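Local structure of RidA family protein (3I7T) at the interface of chains A and B. The protein is of unknown function but belongs to the homotrimeric YjgF/YER057c/UK114 (RidA) family, some members of which hydrolyse reactive enamine or imine intermediates. Residues are numbered along the deposited sequence; one frame, centred on the assembly and turned at random. Chains: chain A/B, Putative uncharacterized protein.

Contact 1: the interface of chains A and B. Residues chain A 68, 70, 96; chain B 30-31, 70, 115-117.
A:Arg68 and A:Arg70 reach chain B in the same way: each carries CG anti to its backbone N (chi1 176° and -179°) and bends at chi3, which turns A:Arg68 toward B:Asp117 and A:Arg70 toward B:Glu115. The result is a strand-to-strand arginine-carboxylate cluster in the subunit interface of the homotrimer. B:Glu115 comes to meet A:Arg70 with CG anti to its carbonyl carbon and the chain extended beyond. A:Arg70 grips it side-on: NE takes the syn lone pair of B:Glu115 OE2 in a nearly straight bond of 2.9 Å, lying close to the guanidinium plane, while NH1 meets B:Glu115 OE1 at 2.6 Å from above the carboxylate plane. From within chain B, B:Arg70 NH2 approaches B:Glu115 OE1 nearly along its C-O axis at 3.0 Å. Two guanidinium groups, their planes 65° apart, thus converge on one carboxylate, which probably stabilises its charged form.

A:Arg68 fans its terminal nitrogens over neighbouring strands of chain B. A:Arg68 NH1 donates to the backbone carbonyl O of B:Val31 at 3.1 Å, from above the carbonyl plane. A:Arg68 NH2 forms a salt bridge with B:Asp117 OD1 at 2.7 Å, the two flat groups almost perpendicular, and adds a weak bond to B:Ala116 O at the guanidinium edge. A:Val96 CG2 lies against one face of this guanidinium and also packs on B:Val30 CG2. Water 1 links A:Arg68 NE to B:Asp117 OD1. Water 2 joins A:Arg70 NH1 and B:Arg70 NH2 to B:Asp117 OD2, which it meets at 2.6 Å.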
loop_
_atom_site.group_PDB
_atom_site.type_symbol
_atom_site.label_atom_id
_atom_site.label_comp_id
_atom_site.label_asym_id
_atom_site.label_seq_id
_atom_site.Cartn_x
_atom_site.Cartn_y
_atom_site.Cartn_z
ATOM N N ARG A 68 9.566 4.301 2.401
ATOM C CA ARG A 68 8.906 3.373 1.484
ATOM C C ARG A 68 8.425 4.039 0.200
ATOM O O ARG A 68 7.839 5.130 0.232
ATOM C CB ARG A 68 7.712 2.665 2.154
ATOM C CG ARG A 68 6.959 1.747 1.158
ATOM C CD ARG A 68 5.612 1.188 1.664
ATOM N NE ARG A 68 5.679 0.390 2.892
ATOM C CZ ARG A 68 5.951 -0.918 2.939
ATOM N NH1 ARG A 68 6.246 -1.599 1.831
ATOM N NH2 ARG A 68 5.958 -1.552 4.104
ATOM N N ARG A 70 6.185 2.730 -3.483
ATOM C CA ARG A 70 5.419 1.633 -4.063
ATOM C C ARG A 70 5.158 2.057 -5.477
ATOM O O ARG A 70 4.704 3.185 -5.705
ATOM C CB ARG A 70 4.107 1.421 -3.310
ATOM C CG ARG A 70 3.261 0.266 -3.843
ATOM C CD ARG A 70 2.047 -0.027 -2.928
ATOM N NE ARG A 70 2.470 -0.599 -1.648
ATOM C CZ ARG A 70 2.488 0.061 -0.492
ATOM N NH1 ARG A 70 2.898 -0.551 0.603
ATOM N NH2 ARG A 70 2.085 1.320 -0.422
ATOM N N VAL A 96 12.488 1.008 1.269
ATOM C CA VAL A 96 11.959 -0.255 0.726
ATOM C C VAL A 96 11.046 0.076 -0.456
ATOM O O VAL A 96 10.521 1.189 -0.535
ATOM C CB VAL A 96 11.191 -1.051 1.791
ATOM C CG1 VAL A 96 12.031 -1.141 3.090
ATOM C CG2 VAL A 96 9.808 -0.406 2.049
ATOM N N VAL B 30 9.340 -0.874 8.141
ATOM C CA VAL B 30 8.675 -1.259 6.892
ATOM C C VAL B 30 9.484 -2.294 6.114
ATOM O O VAL B 30 10.711 -2.254 6.089
ATOM C CB VAL B 30 8.362 -0.036 5.996
ATOM C CG1 VAL B 30 7.404 0.881 6.717
ATOM C CG2 VAL B 30 9.628 0.698 5.630
ATOM N N VAL B 31 8.780 -3.235 5.502
ATOM C CA VAL B 31 9.391 -4.305 4.749
ATOM C C VAL B 31 8.951 -4.217 3.279
ATOM O O VAL B 31 7.764 -3.991 2.967
ATOM C CB VAL B 31 9.045 -5.680 5.384
ATOM C CG1 VAL B 31 9.801 -6.840 4.695
ATOM C CG2 VAL B 31 9.388 -5.659 6.877
ATOM N N ARG B 70 0.146 -6.934 3.120
ATOM C CA ARG B 70 -0.577 -6.684 1.880
ATOM C C ARG B 70 -0.092 -7.743 0.936
ATOM O O ARG B 70 1.122 -7.933 0.799
ATOM C CB ARG B 70 -0.269 -5.290 1.335
ATOM C CG ARG B 70 -1.017 -4.944 0.048
ATOM C CD ARG B 70 -0.820 -3.460 -0.348
ATOM N NE ARG B 70 -1.504 -2.563 0.586
ATOM C CZ ARG B 70 -0.895 -1.828 1.514
ATOM N NH1 ARG B 70 -1.613 -1.059 2.312
ATOM N NH2 ARG B 70 0.423 -1.845 1.639
ATOM N N GLU B 115 3.942 -7.560 1.297
ATOM C CA GLU B 115 4.541 -6.467 2.048
ATOM C C GLU B 115 4.164 -6.561 3.518
ATOM O O GLU B 115 3.163 -7.188 3.876
ATOM C CB GLU B 115 4.009 -5.135 1.521
ATOM C CG GLU B 115 4.334 -4.871 0.084
ATOM C CD GLU B 115 3.634 -3.613 -0.408
ATOM O OE1 GLU B 115 2.776 -3.089 0.330
ATOM O OE2 GLU B 115 3.943 -3.137 -1.514
ATOM N N ALA B 116 4.916 -5.883 4.373
ATOM C CA ALA B 116 4.537 -5.820 5.769
ATOM C C ALA B 116 4.938 -4.480 6.397
ATOM O O ALA B 116 5.970 -3.894 6.033
ATOM C CB ALA B 116 5.152 -6.978 6.540
ATOM N N ASP B 117 4.099 -3.999 7.322
ATOM C CA ASP B 117 4.442 -2.874 8.179
ATOM C C ASP B 117 4.403 -3.367 9.603
ATOM O O ASP B 117 3.508 -4.132 9.985
ATOM C CB ASP B 117 3.446 -1.722 8.021
ATOM C CG ASP B 117 3.456 -1.147 6.627
ATOM O OD1 ASP B 117 4.521 -0.671 6.196
ATOM O OD2 ASP B 117 2.401 -1.178 5.961
HETATM O O HOH W 1 4.431 1.843 4.746
HETATM O O HOH W 2 2.012 -0.252 3.574
#

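Contact 2: the interface of chains A and B. Residues chain A 97-100; chain B 32-33, 72, 113, 115.
Direct hydrogen bonds join A:Thr97 and A:Ser98 to the B:Gly33 backbone and the B:Glu115 carboxylate. B:Gly33 N donates to A:Thr97 O at 3.1 Å. The A:Ser98 hydroxyl OG, anti to its own carbonyl carbon (chi1 -51°), donates to B:Glu115 OE2 at 2.6 Å. It meets this oxygen on its anti side, 29° out of the carboxylate plane, and receives a weak bond from B:Gly33 N. B:Tyr72 OH adds a weak second-shell bond to the same OE2, which may help to steady the carboxylate.

Water carries a second set of links. Water 3 bridges A:Thr97 O and B:Gly33 O, contacting the latter at 2.7 Å. B:Glu113, extended beyond CG, spreads its carboxylate along the backbone of A:Met99: OE1 reaches A:Met99 O through water 5, while water 4, bound by A:Met99 N at 2.9 Å, lies beside OE2. Waters 3 and 4 also touch, joining the two bridges.

Apolar contact is supplied by A:Val100, whose CG1 sits over the centre of one face of the B:Tyr72 ring, 4.0 Å above its plane.

A:Thr97 probably takes the place of the substrate-binding arginine of RidA proper, so RidA-type chemistry should not be assumed. The loop leading into strand 99-101 of chain A lies against strands 28-35, 66-73 and 112-119 of chain B, in the inter-subunit cleft where RidA proteins commonly bind ligands.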
loop_
_atom_site.group_PDB
_atom_site.type_symbol
_atom_site.label_atom_id
_atom_site.label_comp_id
_atom_site.label_asym_id
_atom_site.label_seq_id
_atom_site.Cartn_x
_atom_site.Cartn_y
_atom_site.Cartn_z
ATOM N N THR A 97 10.889 -0.843 -1.410
ATOM C CA THR A 97 9.862 -0.657 -2.437
ATOM C C THR A 97 9.142 -1.932 -2.761
ATOM O O THR A 97 9.508 -3.014 -2.301
ATOM C CB THR A 97 10.383 -0.313 -3.854
ATOM O OG1 THR A 97 11.807 -0.211 -3.903
ATOM C CG2 THR A 97 9.696 0.887 -4.432
ATOM N N SER A 98 8.146 -1.771 -3.623
ATOM C CA SER A 98 7.497 -2.876 -4.316
ATOM C C SER A 98 7.212 -2.391 -5.707
ATOM O O SER A 98 7.054 -1.200 -5.907
ATOM C CB SER A 98 6.192 -3.258 -3.625
ATOM O OG SER A 98 6.442 -3.444 -2.245
ATOM N N MET A 99 7.146 -3.306 -6.668
ATOM C CA MET A 99 6.739 -2.937 -8.014
ATOM C C MET A 99 5.803 -4.000 -8.518
ATOM O O MET A 99 6.179 -5.166 -8.593
ATOM C CB MET A 99 7.951 -2.847 -8.942
ATOM C CG MET A 99 7.650 -2.257 -10.306
ATOM S SD MET A 99 9.030 -2.434 -11.483
ATOM C CE MET A 99 10.231 -1.354 -10.723
ATOM N N VAL A 100 4.585 -3.615 -8.871
ATOM C CA VAL A 100 3.656 -4.594 -9.427
ATOM C C VAL A 100 2.983 -4.072 -10.674
ATOM O O VAL A 100 2.801 -2.872 -10.855
ATOM C CB VAL A 100 2.542 -4.997 -8.455
ATOM C CG1 VAL A 100 3.129 -5.694 -7.225
ATOM C CG2 VAL A 100 1.694 -3.775 -8.086
ATOM N N ALA B 32 9.928 -4.379 2.387
ATOM C CA ALA B 32 9.705 -4.376 0.941
ATOM C C ALA B 32 8.722 -5.461 0.508
ATOM O O ALA B 32 8.536 -6.454 1.213
ATOM C CB ALA B 32 11.054 -4.590 0.207
ATOM N N GLY B 33 8.110 -5.272 -0.660
ATOM C CA GLY B 33 7.375 -6.368 -1.303
ATOM C C GLY B 33 8.314 -7.558 -1.366
ATOM O O GLY B 33 9.464 -7.440 -1.818
ATOM N N TYR B 72 -0.273 -9.501 -2.868
ATOM C CA TYR B 72 -0.575 -9.527 -4.290
ATOM C C TYR B 72 -0.457 -10.946 -4.808
ATOM O O TYR B 72 0.579 -11.585 -4.632
ATOM C CB TYR B 72 0.413 -8.650 -5.064
ATOM C CG TYR B 72 0.577 -7.262 -4.499
ATOM C CD1 TYR B 72 -0.342 -6.269 -4.791
ATOM C CD2 TYR B 72 1.647 -6.944 -3.673
ATOM C CE1 TYR B 72 -0.212 -4.986 -4.275
ATOM C CE2 TYR B 72 1.790 -5.660 -3.150
ATOM C CZ TYR B 72 0.850 -4.686 -3.458
ATOM O OH TYR B 72 0.972 -3.402 -2.948
ATOM N N GLU B 113 3.263 -11.926 -3.859
ATOM C CA GLU B 113 4.205 -11.007 -3.236
ATOM C C GLU B 113 3.567 -10.418 -1.976
ATOM O O GLU B 113 2.383 -10.093 -1.975
ATOM C CB GLU B 113 4.600 -9.901 -4.210
ATOM C CG GLU B 113 5.572 -8.861 -3.626
ATOM C CD GLU B 113 6.268 -8.071 -4.716
ATOM O OE1 GLU B 113 6.305 -8.552 -5.865
ATOM O OE2 GLU B 113 6.765 -6.959 -4.442
ATOM N N GLU B 115 3.942 -7.560 1.297
ATOM C CA GLU B 115 4.541 -6.467 2.048
ATOM C C GLU B 115 4.164 -6.561 3.518
ATOM O O GLU B 115 3.163 -7.188 3.876
ATOM C CB GLU B 115 4.009 -5.135 1.521
ATOM C CG GLU B 115 4.334 -4.871 0.084
ATOM C CD GLU B 115 3.634 -3.613 -0.408
ATOM O OE1 GLU B 115 2.776 -3.089 0.330
ATOM O OE2 GLU B 115 3.943 -3.137 -1.514
HETATM O O HOH W 3 10.172 -5.527 -3.547
HETATM O O HOH W 4 8.388 -5.768 -5.786
HETATM O O HOH W 5 6.978 -7.873 -8.296
#

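Contact 1 and contact 2 are adjoining parts of one A-B interface, the centres of their C-alpha atoms about 7 Å apart. B:Glu115 belongs to both: its carboxylate ties A:Arg70 and B:Arg70 of contact 1 to the serine of contact 2, a role in assembly. Chain B presents strands 28-35, 66-73 and 112-119 to each, whereas chain A changes from strand 66-73 and A:Val96 to the loop residues after A:Val96 and strand 99-101. The protein is a homotrimer, and the same contacts recur in every copy. The family's cleft glutamate, often linked to the active-site water, probably corresponds to B:Glu113 in contact 2.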